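Local structure of EscD/YscD/HrpQ family type III secretion system inner membrane ring protein (Pseudomonas aeruginosa, 6UID) at residues 46-51 with 91-96; 82-87 with 95-100. The protein probably serves, through this cytoplasmic FHA-like domain, to connect the inner membrane ring of the type III secretion system with the cytosolic sorting platform. One frame throughout, in Å; residues are numbered along the deposited sequence. Where two conformers were deposited one is given.

Contact 1 of 2, residues 46-51 with 91-96; sequences AVHLVL and GPLRWT. Unlike the reference sequence in segment 91-96: Thr96 (reference Ala).
Leu49 and Trp95 meet where two beta sheets face each other, with CD2 of Leu49 lying 3.5 Å from the indole NE1 of Trp95 and approaching the ring obliquely. CD2 of Leu49 also lies 3.9 Å from CD2 of Leu93 and so touches two side chains of the facing strand. Further along, Leu51 and Trp95 reach toward each other tip to tip, and CD1 of Leu51 comes to 3.8 Å from CH2 of the indole. At the other end the imidazole of His48 rests against the proline ring, 4.1 Å separating CE1 of His48 from CD of Pro92.

No hydrogen bond joins the two segments directly. The buried His48 ring is instead held at both nitrogens by the backbone just outside them, ND1 by Ala45 N and NE2 by Cys90 O, which fixes its rotation beside Pro92 and Leu93. His48 and Leu49 both face Leu28 in a classic beta bulge, and both point their side chains toward segment 91-96.

Strands 49-51 and 93-96 run nearly parallel, 19° apart, but their axes stay 11.6 Å from each other, a distance bridged by side chains and not by backbone bonds, as between the two sheets of a beta sandwich, consistent with an FHA-like fold. Leu60 and Val58 of strand 57-63 flank Leu49 and Leu51, while Ile7 and Phe9 of strand 5-9 pack on Trp95.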
loop_
_atom_site.group_PDB
_atom_site.type_symbol
_atom_site.label_atom_id
_atom_site.label_comp_id
_atom_site.label_asym_id
_atom_site.label_seq_id
_atom_site.Cartn_x
_atom_site.Cartn_y
_atom_site.Cartn_z
ATOM N N ALA A 46 10.853 1.320 -9.612
ATOM C CA ALA A 46 10.438 2.437 -10.462
ATOM C C ALA A 46 8.918 2.564 -10.511
ATOM O O ALA A 46 8.358 3.659 -10.314
ATOM C CB ALA A 46 11.003 2.258 -11.866
ATOM N N VAL A 47 8.235 1.438 -10.748
ATOM C CA VAL A 47 6.801 1.290 -10.498
ATOM C C VAL A 47 6.656 0.153 -9.502
ATOM O O VAL A 47 6.896 -1.022 -9.829
ATOM C CB VAL A 47 5.987 1.036 -11.773
ATOM C CG1 VAL A 47 4.508 0.885 -11.442
ATOM C CG2 VAL A 47 6.181 2.185 -12.755
ATOM N N HIS A 48 6.294 0.504 -8.279
ATOM C CA HIS A 48 6.256 -0.436 -7.174
ATOM C C HIS A 48 4.885 -1.067 -6.978
ATOM O O HIS A 48 4.793 -2.246 -6.606
ATOM C CB HIS A 48 6.656 0.319 -5.898
ATOM C CG HIS A 48 7.033 -0.581 -4.769
ATOM N ND1 HIS A 48 8.268 -1.190 -4.689
ATOM C CD2 HIS A 48 6.339 -0.974 -3.683
ATOM C CE1 HIS A 48 8.300 -1.947 -3.606
ATOM N NE2 HIS A 48 7.152 -1.826 -2.972
ATOM N N LEU A 49 3.822 -0.295 -7.182
ATOM C CA LEU A 49 2.457 -0.717 -6.924
ATOM C C LEU A 49 1.541 0.076 -7.843
ATOM O O LEU A 49 1.764 1.266 -8.065
ATOM C CB LEU A 49 2.119 -0.431 -5.459
ATOM C CG LEU A 49 0.733 -0.825 -4.951
ATOM C CD1 LEU A 49 0.555 -2.317 -5.051
ATOM C CD2 LEU A 49 0.559 -0.356 -3.506
ATOM N N VAL A 50 0.539 -0.587 -8.426
ATOM C CA VAL A 50 -0.443 0.056 -9.281
ATOM C C VAL A 50 -1.820 -0.302 -8.763
ATOM O O VAL A 50 -2.134 -1.488 -8.578
ATOM C CB VAL A 50 -0.312 -0.373 -10.751
ATOM C CG1 VAL A 50 -1.259 0.426 -11.617
ATOM C CG2 VAL A 50 1.086 -0.175 -11.236
ATOM N N LEU A 51 -2.629 0.719 -8.539
ATOM C CA LEU A 51 -4.002 0.611 -8.093
ATOM C C LEU A 51 -4.950 1.206 -9.126
ATOM O O LEU A 51 -4.578 2.074 -9.927
ATOM C CB LEU A 51 -4.197 1.418 -6.805
ATOM C CG LEU A 51 -3.206 1.130 -5.687
ATOM C CD1 LEU A 51 -3.402 2.139 -4.568
ATOM C CD2 LEU A 51 -3.363 -0.289 -5.186
ATOM N N GLY A 91 6.357 -4.953 0.337
ATOM C CA GLY A 91 7.751 -4.803 0.703
ATOM C C GLY A 91 7.942 -3.640 1.662
ATOM O O GLY A 91 7.255 -3.544 2.685
ATOM N N PRO A 92 8.850 -2.715 1.339
ATOM C CA PRO A 92 9.085 -1.592 2.253
ATOM C C PRO A 92 7.890 -0.677 2.424
ATOM O O PRO A 92 7.815 0.039 3.428
ATOM C CB PRO A 92 10.265 -0.842 1.619
ATOM C CG PRO A 92 10.325 -1.310 0.224
ATOM C CD PRO A 92 9.716 -2.669 0.150
ATOM N N LEU A 93 6.958 -0.657 1.481
ATOM C CA LEU A 93 5.876 0.311 1.528
ATOM C C LEU A 93 4.789 -0.134 2.503
ATOM O O LEU A 93 4.321 -1.285 2.451
ATOM C CB LEU A 93 5.258 0.452 0.147
ATOM C CG LEU A 93 4.033 1.353 0.034
ATOM C CD1 LEU A 93 4.405 2.780 0.318
ATOM C CD2 LEU A 93 3.433 1.198 -1.341
ATOM N N ARG A 94 4.402 0.769 3.404
ATOM C CA ARG A 94 3.266 0.566 4.296
ATOM C C ARG A 94 2.295 1.729 4.104
ATOM O O ARG A 94 2.709 2.897 4.123
ATOM C CB ARG A 94 3.699 0.473 5.758
ATOM C CG ARG A 94 4.754 -0.592 6.019
ATOM C CD ARG A 94 4.461 -1.454 7.262
ATOM N NE ARG A 94 4.656 -0.754 8.529
ATOM C CZ ARG A 94 4.584 -1.337 9.730
ATOM N NH1 ARG A 94 4.783 -0.603 10.817
ATOM N NH2 ARG A 94 4.316 -2.656 9.853
ATOM N N TRP A 95 1.021 1.415 3.913
ATOM C CA TRP A 95 0.050 2.453 3.604
ATOM C C TRP A 95 -1.340 2.010 4.019
ATOM O O TRP A 95 -1.588 0.829 4.286
ATOM C CB TRP A 95 0.064 2.783 2.104
ATOM C CG TRP A 95 -0.331 1.655 1.175
ATOM C CD1 TRP A 95 0.443 0.597 0.793
ATOM C CD2 TRP A 95 -1.570 1.511 0.488
ATOM N NE1 TRP A 95 -0.246 -0.191 -0.087
ATOM C CE2 TRP A 95 -1.482 0.350 -0.299
ATOM C CE3 TRP A 95 -2.751 2.256 0.455
ATOM C CZ2 TRP A 95 -2.536 -0.086 -1.105
ATOM C CZ3 TRP A 95 -3.792 1.838 -0.354
ATOM C CH2 TRP A 95 -3.695 0.654 -1.107
ATOM N N THR A 96 -2.260 2.967 4.077
ATOM C CA THR A 96 -3.670 2.659 4.200
ATOM C C THR A 96 -4.460 3.718 3.452
ATOM O O THR A 96 -3.919 4.752 3.040
ATOM C CB THR A 96 -4.111 2.591 5.657
ATOM O OG1 THR A 96 -5.372 1.902 5.708
ATOM C CG2 THR A 96 -4.217 3.983 6.232
#

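Contact 2 of 2, residues 82-87 with 95-100. Unlike the reference sequence in segment 95-100: Thr96 (reference Ala).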
loop_
_atom_site.group_PDB
_atom_site.type_symbol
_atom_site.label_atom_id
_atom_site.label_comp_id
_atom_site.label_asym_id
_atom_site.label_seq_id
_atom_site.Cartn_x
_atom_site.Cartn_y
_atom_site.Cartn_z
ATOM N N LEU A 82 -9.392 -3.824 -2.047
ATOM C CA LEU A 82 -8.732 -3.611 -0.768
ATOM C C LEU A 82 -9.677 -2.911 0.200
ATOM O O LEU A 82 -10.624 -2.232 -0.211
ATOM C CB LEU A 82 -7.458 -2.818 -0.981
ATOM C CG LEU A 82 -6.414 -3.498 -1.869
ATOM C CD1 LEU A 82 -5.204 -2.565 -2.007
ATOM C CD2 LEU A 82 -6.014 -4.869 -1.358
ATOM N N GLN A 83 -9.449 -3.131 1.497
ATOM C CA GLN A 83 -10.331 -2.634 2.545
ATOM C C GLN A 83 -9.801 -1.351 3.177
ATOM O O GLN A 83 -8.643 -1.276 3.603
ATOM C CB GLN A 83 -10.575 -3.697 3.615
ATOM C CG GLN A 83 -11.634 -4.738 3.168
ATOM C CD GLN A 83 -12.933 -4.109 2.634
ATOM O OE1 GLN A 83 -13.385 -4.432 1.532
ATOM N NE2 GLN A 83 -13.529 -3.211 3.416
ATOM N N ALA A 84 -10.674 -0.353 3.278
ATOM C CA ALA A 84 -10.293 0.895 3.914
ATOM C C ALA A 84 -9.857 0.651 5.356
ATOM O O ALA A 84 -10.467 -0.125 6.103
ATOM C CB ALA A 84 -11.470 1.873 3.879
ATOM N N LEU A 85 -8.763 1.319 5.717
ATOM C CA LEU A 85 -8.169 1.345 7.047
ATOM C C LEU A 85 -7.512 0.033 7.438
ATOM O O LEU A 85 -6.976 -0.062 8.539
ATOM C CB LEU A 85 -9.119 1.854 8.137
ATOM C CG LEU A 85 -9.520 3.312 7.939
ATOM C CD1 LEU A 85 -10.384 3.741 9.102
ATOM C CD2 LEU A 85 -8.344 4.255 7.835
ATOM N N ALA A 86 -7.494 -0.966 6.566
ATOM C CA ALA A 86 -6.657 -2.127 6.813
ATOM C C ALA A 86 -5.201 -1.782 6.505
ATOM O O ALA A 86 -4.908 -0.878 5.714
ATOM C CB ALA A 86 -7.121 -3.295 5.950
ATOM N N GLY A 87 -4.270 -2.476 7.155
ATOM C CA GLY A 87 -2.855 -2.216 6.907
ATOM C C GLY A 87 -2.346 -2.845 5.630
ATOM O O GLY A 87 -2.315 -4.075 5.505
ATOM N N TRP A 95 1.021 1.415 3.913
ATOM C CA TRP A 95 0.050 2.453 3.604
ATOM C C TRP A 95 -1.340 2.010 4.019
ATOM O O TRP A 95 -1.588 0.829 4.286
ATOM C CB TRP A 95 0.064 2.783 2.104
ATOM C CG TRP A 95 -0.331 1.655 1.175
ATOM C CD1 TRP A 95 0.443 0.597 0.793
ATOM C CD2 TRP A 95 -1.570 1.511 0.488
ATOM N NE1 TRP A 95 -0.246 -0.191 -0.087
ATOM C CE2 TRP A 95 -1.482 0.350 -0.299
ATOM C CE3 TRP A 95 -2.751 2.256 0.455
ATOM C CZ2 TRP A 95 -2.536 -0.086 -1.105
ATOM C CZ3 TRP A 95 -3.792 1.838 -0.354
ATOM C CH2 TRP A 95 -3.695 0.654 -1.107
ATOM N N THR A 96 -2.260 2.967 4.077
ATOM C CA THR A 96 -3.670 2.659 4.200
ATOM C C THR A 96 -4.460 3.718 3.452
ATOM O O THR A 96 -3.919 4.752 3.040
ATOM C CB THR A 96 -4.111 2.591 5.657
ATOM O OG1 THR A 96 -5.372 1.902 5.708
ATOM C CG2 THR A 96 -4.217 3.983 6.232
ATOM N N PHE A 97 -5.746 3.480 3.280
ATOM C CA PHE A 97 -6.602 4.447 2.618
ATOM C C PHE A 97 -7.935 4.509 3.335
ATOM O O PHE A 97 -8.323 3.564 4.039
ATOM C CB PHE A 97 -6.781 4.129 1.116
ATOM C CG PHE A 97 -7.726 2.986 0.837
ATOM C CD1 PHE A 97 -7.273 1.693 0.925
ATOM C CD2 PHE A 97 -9.040 3.231 0.501
ATOM C CE1 PHE A 97 -8.166 0.624 0.677
ATOM C CE2 PHE A 97 -9.921 2.193 0.270
ATOM C CZ PHE A 97 -9.470 0.900 0.346
ATOM N N CYS A 98 -8.667 5.590 3.121
ATOM C CA CYS A 98 -10.030 5.688 3.622
ATOM C C CYS A 98 -10.800 6.790 2.927
ATOM O O CYS A 98 -10.269 7.538 2.099
ATOM C CB CYS A 98 -10.074 5.871 5.142
ATOM S SG CYS A 98 -9.457 7.449 5.738
ATOM N N ASP A 99 -12.086 6.863 3.249
ATOM C CA ASP A 99 -12.960 7.871 2.677
ATOM C C ASP A 99 -12.592 9.249 3.211
ATOM O O ASP A 99 -12.076 9.371 4.332
ATOM C CB ASP A 99 -14.409 7.533 3.035
ATOM C CG ASP A 99 -15.368 8.673 2.772
ATOM O OD1 ASP A 99 -15.916 8.745 1.654
ATOM O OD2 ASP A 99 -15.579 9.491 3.687
ATOM N N PRO A 100 -12.836 10.318 2.457
ATOM C CA PRO A 100 -12.447 11.651 2.930
ATOM C C PRO A 100 -13.107 12.080 4.230
ATOM O O PRO A 100 -12.550 12.934 4.925
ATOM C CB PRO A 100 -12.834 12.569 1.760
ATOM C CG PRO A 100 -12.780 11.690 0.576
ATOM C CD PRO A 100 -13.264 10.344 1.043
HETATM O O HOH W 1 -6.373 0.463 3.669
#
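Leu85 N donates a hydrogen bond to Phe97 O (2.8 Å). Beside it, Ala84 CA makes a CA-H...O contact with Phe97 O, so this one carbonyl receives two neighbouring groups of the loop. Water 1 adds a bridge, donating to Gln83 O at 2.9 Å and to Thr96 OG1 at 2.7 Å. OG1 of Thr96, anti to its backbone N (chi1 -163°), also lies 2.8 Å from Ala86 O.

The Phe97 ring supplies the aromatic contacts. Ala84 CA stands over one face in a CH-pi contact, 3.9 Å from the ring centroid and displaced toward the rim. Leu82 O instead approaches the edge, 3.4 Å from CZ of Phe97. Trp5 meets the same residue in an edge-to-face arrangement of rings.

Apolar packing lies to both ends of this patch. CD1 of Leu82 touches CH2 of the Trp95 indole at 3.7 Å, the two side chains crossing at about a right angle. The side chain of Leu85 starts away from the strand, yet its CD2 returns to 3.6 Å from Cys98 CB.

Residues Gln83 to Ala86 form a type II beta turn, with Leu85 at its third position in a positive-phi conformation and Ala86 N bonded back to Gln83 O. Thus a type II turn in the connection between strands 74-75 and 88-90 packs against strand 93-98, in what is probably an FHA-like beta sandwich.

Overall arrangement
From the N terminus the chain first lays down strands 5-9, 18-21, 24-29 and 37-38, then reaches segment 46-51 on strand 49-54 of the mixed four-stranded sheet. Contact 1 closes the long loop from there to strand 93-98, across strands 57-63, 69-71, 74-75 and 88-90, and ties the mixed sheet to the antiparallel six-stranded one. The loop of contact 2 starts inside that of contact 1 and ends beyond it, so the two cross rather than nest. Contact 2 closes a short loop through strand 88-90 and ties the connection after strand 74-75 to strand 93-98 of the antiparallel sheet. Both contacts finish on strand 93-98 and share Trp95 and Thr96; their centres are about 13 Å apart.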